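Local atomic coordinates of xylose isomerase domain protein TIM barrel (Planctomyces limnophilus, PDB entry 3TVA), a protein that binds a magnesium ion and is probably an isomerase of the xylose isomerase-like TIM-barrel family. Residues A[162-167]-A[197-202]. Sequence-based numbering, arbitrary orientation. Where two conformers were deposited one is given.
Sequences ESADHL and IEALRK
Ala164 CB meets Ala199 CB at 3.8 Å, methyl against methyl, where the first turn of helix 164-174 abuts the side of helix 196-203. Alanine suits both places: neither has anything beyond CB, and the CA atoms of Ala164 and Ala199 are 5.3 Å apart. The Ala164 methyl also bears on the aliphatic part of Lys202, its CB lying 3.9 Å from Lys202 CD.

Lysine serves in two ways, its methylenes covering an apolar neighbour while its ammonium group reaches a polar one. Beyond CG the chain is fully extended (chi2 179°, chi4 174°), which carries NZ past Ala164 to the carboxylate of Asp165. There Lys202 NZ lies 3.5 Å from Asp165 OD1, a salt bridge with a weak hydrogen bond, and 3.7 Å from Asp165 OD2, so both oxygens are at similar range and neither grips tightly. Asp165 has CG anti to its own carbonyl carbon, chi1 -73°, which swings the carboxylate nearer to the lysine than its CB direction suggests. A water accepts from Asp165 N and from Lys202 NZ, both at 3.2 Å, adding a second, bridged link between the helices.

Asp165 N belongs to the first turn, opened by Ser163 as N-cap: its OG takes the N-H of His166 at 3.2 Å. An aspartate in this turn probably also interacts favourably with the helix dipole.

Leu167 on Ile181 and Leu200 on Phe183 place both helices against strand 179-183. The contact joins two outer helices of a TIM barrel, after strands 154-158 and 179-183, with short helix 185-190 between them in sequence.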
ATOM      1  N   GLU A 162      -4.725 -12.887   1.148  1.00 21.67           N
ATOM      2  CA  GLU A 162      -6.122 -13.309   1.175  1.00 27.98           C
ATOM      3  C   GLU A 162      -6.695 -13.308  -0.227  1.00 28.32           C
ATOM      4  O   GLU A 162      -6.395 -12.434  -1.040  1.00 28.51           O
ATOM      5  CB  GLU A 162      -6.997 -12.374   2.029  1.00 30.64           C
ATOM      6  CG  GLU A 162      -6.604 -12.306   3.467  1.00 36.99           C
ATOM      7  CD  GLU A 162      -5.284 -11.597   3.646  1.00 41.62           C
ATOM      8  OE1 GLU A 162      -4.390 -12.170   4.313  1.00 45.09           O
ATOM      9  OE2 GLU A 162      -5.144 -10.485   3.080  1.00 38.63           O
ATOM     10  N   SER A 163      -7.564 -14.266  -0.485  1.00 26.32           N
ATOM     11  CA  SER A 163      -8.406 -14.202  -1.665  1.00 28.33           C
ATOM     12  C   SER A 163      -9.320 -12.974  -1.524  1.00 27.98           C
ATOM     13  O   SER A 163      -9.544 -12.477  -0.414  1.00 25.56           O
ATOM     14  CB  SER A 163      -9.251 -15.460  -1.733  1.00 27.49           C
ATOM     15  OG  SER A 163     -10.235 -15.408  -0.719  1.00 29.45           O
ATOM     16  N   ALA A 164      -9.819 -12.458  -2.642  1.00 27.29           N
ATOM     17  CA  ALA A 164     -10.728 -11.310  -2.597  1.00 26.29           C
ATOM     18  C   ALA A 164     -11.966 -11.610  -1.739  1.00 24.46           C
ATOM     19  O   ALA A 164     -12.440 -10.749  -1.010  1.00 25.32           O
ATOM     20  CB  ALA A 164     -11.138 -10.875  -4.022  1.00 25.66           C
ATOM     21  N   ASP A 165     -12.474 -12.838  -1.814  1.00 23.26           N
ATOM     22  CA  ASP A 165     -13.639 -13.225  -1.021  1.00 23.17           C
ATOM     23  C   ASP A 165     -13.389 -13.121   0.504  1.00 24.83           C
ATOM     24  O   ASP A 165     -14.238 -12.611   1.244  1.00 22.02           O
ATOM     25  CB  ASP A 165     -14.099 -14.646  -1.386  1.00 33.38           C
ATOM     26  CG  ASP A 165     -14.785 -14.719  -2.764  1.00 43.80           C
ATOM     27  OD1 ASP A 165     -15.263 -13.680  -3.280  1.00 40.21           O
ATOM     28  OD2 ASP A 165     -14.850 -15.828  -3.333  1.00 50.48           O
ATOM     29  N   HIS A 166     -12.226 -13.600   0.951  0.59 22.11           N
ATOM     30  CA  HIS A 166     -11.846 -13.604   2.369  0.59 21.87           C
ATOM     31  C   HIS A 166     -11.675 -12.164   2.852  0.59 21.98           C
ATOM     32  O   HIS A 166     -12.124 -11.799   3.936  0.59 23.33           O
ATOM     33  CB  HIS A 166     -10.534 -14.392   2.539  0.59 22.37           C
ATOM     34  CG  HIS A 166     -10.186 -14.748   3.957  0.59 24.59           C
ATOM     35  ND1 HIS A 166     -11.100 -14.737   4.990  0.59 27.15           N
ATOM     36  CD2 HIS A 166      -9.011 -15.147   4.504  0.59 26.91           C
ATOM     37  CE1 HIS A 166     -10.502 -15.107   6.111  0.59 24.09           C
ATOM     38  NE2 HIS A 166      -9.234 -15.354   5.843  0.59 26.74           N
ATOM     39  N   LEU A 167     -11.033 -11.343   2.027  1.00 20.95           N
ATOM     40  CA  LEU A 167     -10.834  -9.931   2.333  1.00 22.60           C
ATOM     41  C   LEU A 167     -12.168  -9.182   2.464  1.00 23.22           C
ATOM     42  O   LEU A 167     -12.358  -8.376   3.375  1.00 22.81           O
ATOM     43  CB  LEU A 167      -9.986  -9.271   1.247  1.00 23.62           C
ATOM     44  CG  LEU A 167      -9.775  -7.757   1.388  1.00 23.31           C
ATOM     45  CD1 LEU A 167      -9.064  -7.406   2.690  1.00 19.15           C
ATOM     46  CD2 LEU A 167      -8.988  -7.228   0.196  1.00 26.25           C
ATOM     47  N   ILE A 197      -6.917  -8.585 -11.653  1.00 18.30           N
ATOM     48  CA  ILE A 197      -7.975  -7.752 -12.235  1.00 17.27           C
ATOM     49  C   ILE A 197      -9.366  -8.238 -11.794  1.00 20.64           C
ATOM     50  O   ILE A 197     -10.238  -7.428 -11.494  1.00 21.61           O
ATOM     51  CB  ILE A 197      -7.908  -7.654 -13.777  1.00 18.82           C
ATOM     52  CG1 ILE A 197      -6.478  -7.363 -14.257  1.00 26.68           C
ATOM     53  CG2 ILE A 197      -8.873  -6.564 -14.284  1.00 19.17           C
ATOM     54  CD1 ILE A 197      -5.808  -6.213 -13.541  1.00 30.48           C
ATOM     55  N   GLU A 198      -9.567  -9.555 -11.733  1.00 18.48           N
ATOM     56  CA  GLU A 198     -10.818 -10.101 -11.194  1.00 22.68           C
ATOM     57  C   GLU A 198     -11.032  -9.717  -9.724  1.00 21.33           C
ATOM     58  O   GLU A 198     -12.153  -9.439  -9.305  1.00 18.15           O
ATOM     59  CB  GLU A 198     -10.863 -11.620 -11.339  1.00 28.89           C
ATOM     60  CG  GLU A 198     -10.907 -12.088 -12.788  1.00 38.43           C
ATOM     61  CD  GLU A 198     -10.657 -13.585 -12.941  1.00 50.41           C
ATOM     62  OE1 GLU A 198     -10.832 -14.332 -11.950  1.00 54.45           O
ATOM     63  OE2 GLU A 198     -10.281 -14.012 -14.058  1.00 52.82           O
ATOM     64  N   ALA A 199      -9.962  -9.715  -8.939  1.00 19.45           N
ATOM     65  CA  ALA A 199     -10.078  -9.356  -7.533  1.00 19.65           C
ATOM     66  C   ALA A 199     -10.457  -7.883  -7.395  1.00 19.74           C
ATOM     67  O   ALA A 199     -11.276  -7.536  -6.564  1.00 21.32           O
ATOM     68  CB  ALA A 199      -8.780  -9.642  -6.772  1.00 12.74           C
ATOM     69  N   LEU A 200      -9.838  -7.033  -8.208  1.00 14.50           N
ATOM     70  CA  LEU A 200     -10.160  -5.612  -8.235  1.00 16.22           C
ATOM     71  C   LEU A 200     -11.651  -5.361  -8.474  1.00 17.54           C
ATOM     72  O   LEU A 200     -12.251  -4.531  -7.795  1.00 17.39           O
ATOM     73  CB  LEU A 200      -9.355  -4.909  -9.327  1.00 17.51           C
ATOM     74  CG  LEU A 200      -9.696  -3.432  -9.536  1.00 17.94           C
ATOM     75  CD1 LEU A 200      -9.418  -2.613  -8.261  1.00 16.86           C
ATOM     76  CD2 LEU A 200      -8.911  -2.881 -10.731  1.00 15.19           C
ATOM     77  N   ARG A 201     -12.241  -6.057  -9.452  1.00 17.98           N
ATOM     78  CA  ARG A 201     -13.671  -5.923  -9.706  1.00 14.72           C
ATOM     79  C   ARG A 201     -14.481  -6.298  -8.470  1.00 17.34           C
ATOM     80  O   ARG A 201     -15.462  -5.645  -8.146  1.00 19.99           O
ATOM     81  CB  ARG A 201     -14.122  -6.805 -10.864  1.00 16.57           C
ATOM     82  CG  ARG A 201     -13.615  -6.385 -12.241  1.00 20.53           C
ATOM     83  CD  ARG A 201     -14.335  -7.189 -13.319  1.00 25.79           C
ATOM     84  NE  ARG A 201     -14.123  -6.573 -14.620  1.00 35.23           N
ATOM     85  CZ  ARG A 201     -14.865  -5.580 -15.092  1.00 32.35           C
ATOM     86  NH1 ARG A 201     -15.886  -5.124 -14.387  1.00 33.43           N
ATOM     87  NH2 ARG A 201     -14.586  -5.057 -16.272  1.00 33.63           N
ATOM     88  N   LYS A 202     -14.080  -7.367  -7.787  1.00 19.77           N
ATOM     89  CA  LYS A 202     -14.832  -7.841  -6.632  1.00 21.67           C
ATOM     90  C   LYS A 202     -14.791  -6.847  -5.475  1.00 19.30           C
ATOM     91  O   LYS A 202     -15.773  -6.699  -4.750  1.00 21.50           O
ATOM     92  CB  LYS A 202     -14.286  -9.188  -6.152  1.00 28.90           C
ATOM     93  CG  LYS A 202     -14.803 -10.383  -6.925  1.00 37.49           C
ATOM     94  CD  LYS A 202     -14.181 -11.667  -6.391  1.00 44.33           C
ATOM     95  CE  LYS A 202     -14.867 -12.906  -6.942  1.00 52.07           C
ATOM     96  NZ  LYS A 202     -14.158 -14.156  -6.532  1.00 56.07           N
TER
HETATM   97  O   HOH W   1     -11.983 -14.707  -4.314  1.00 32.40           O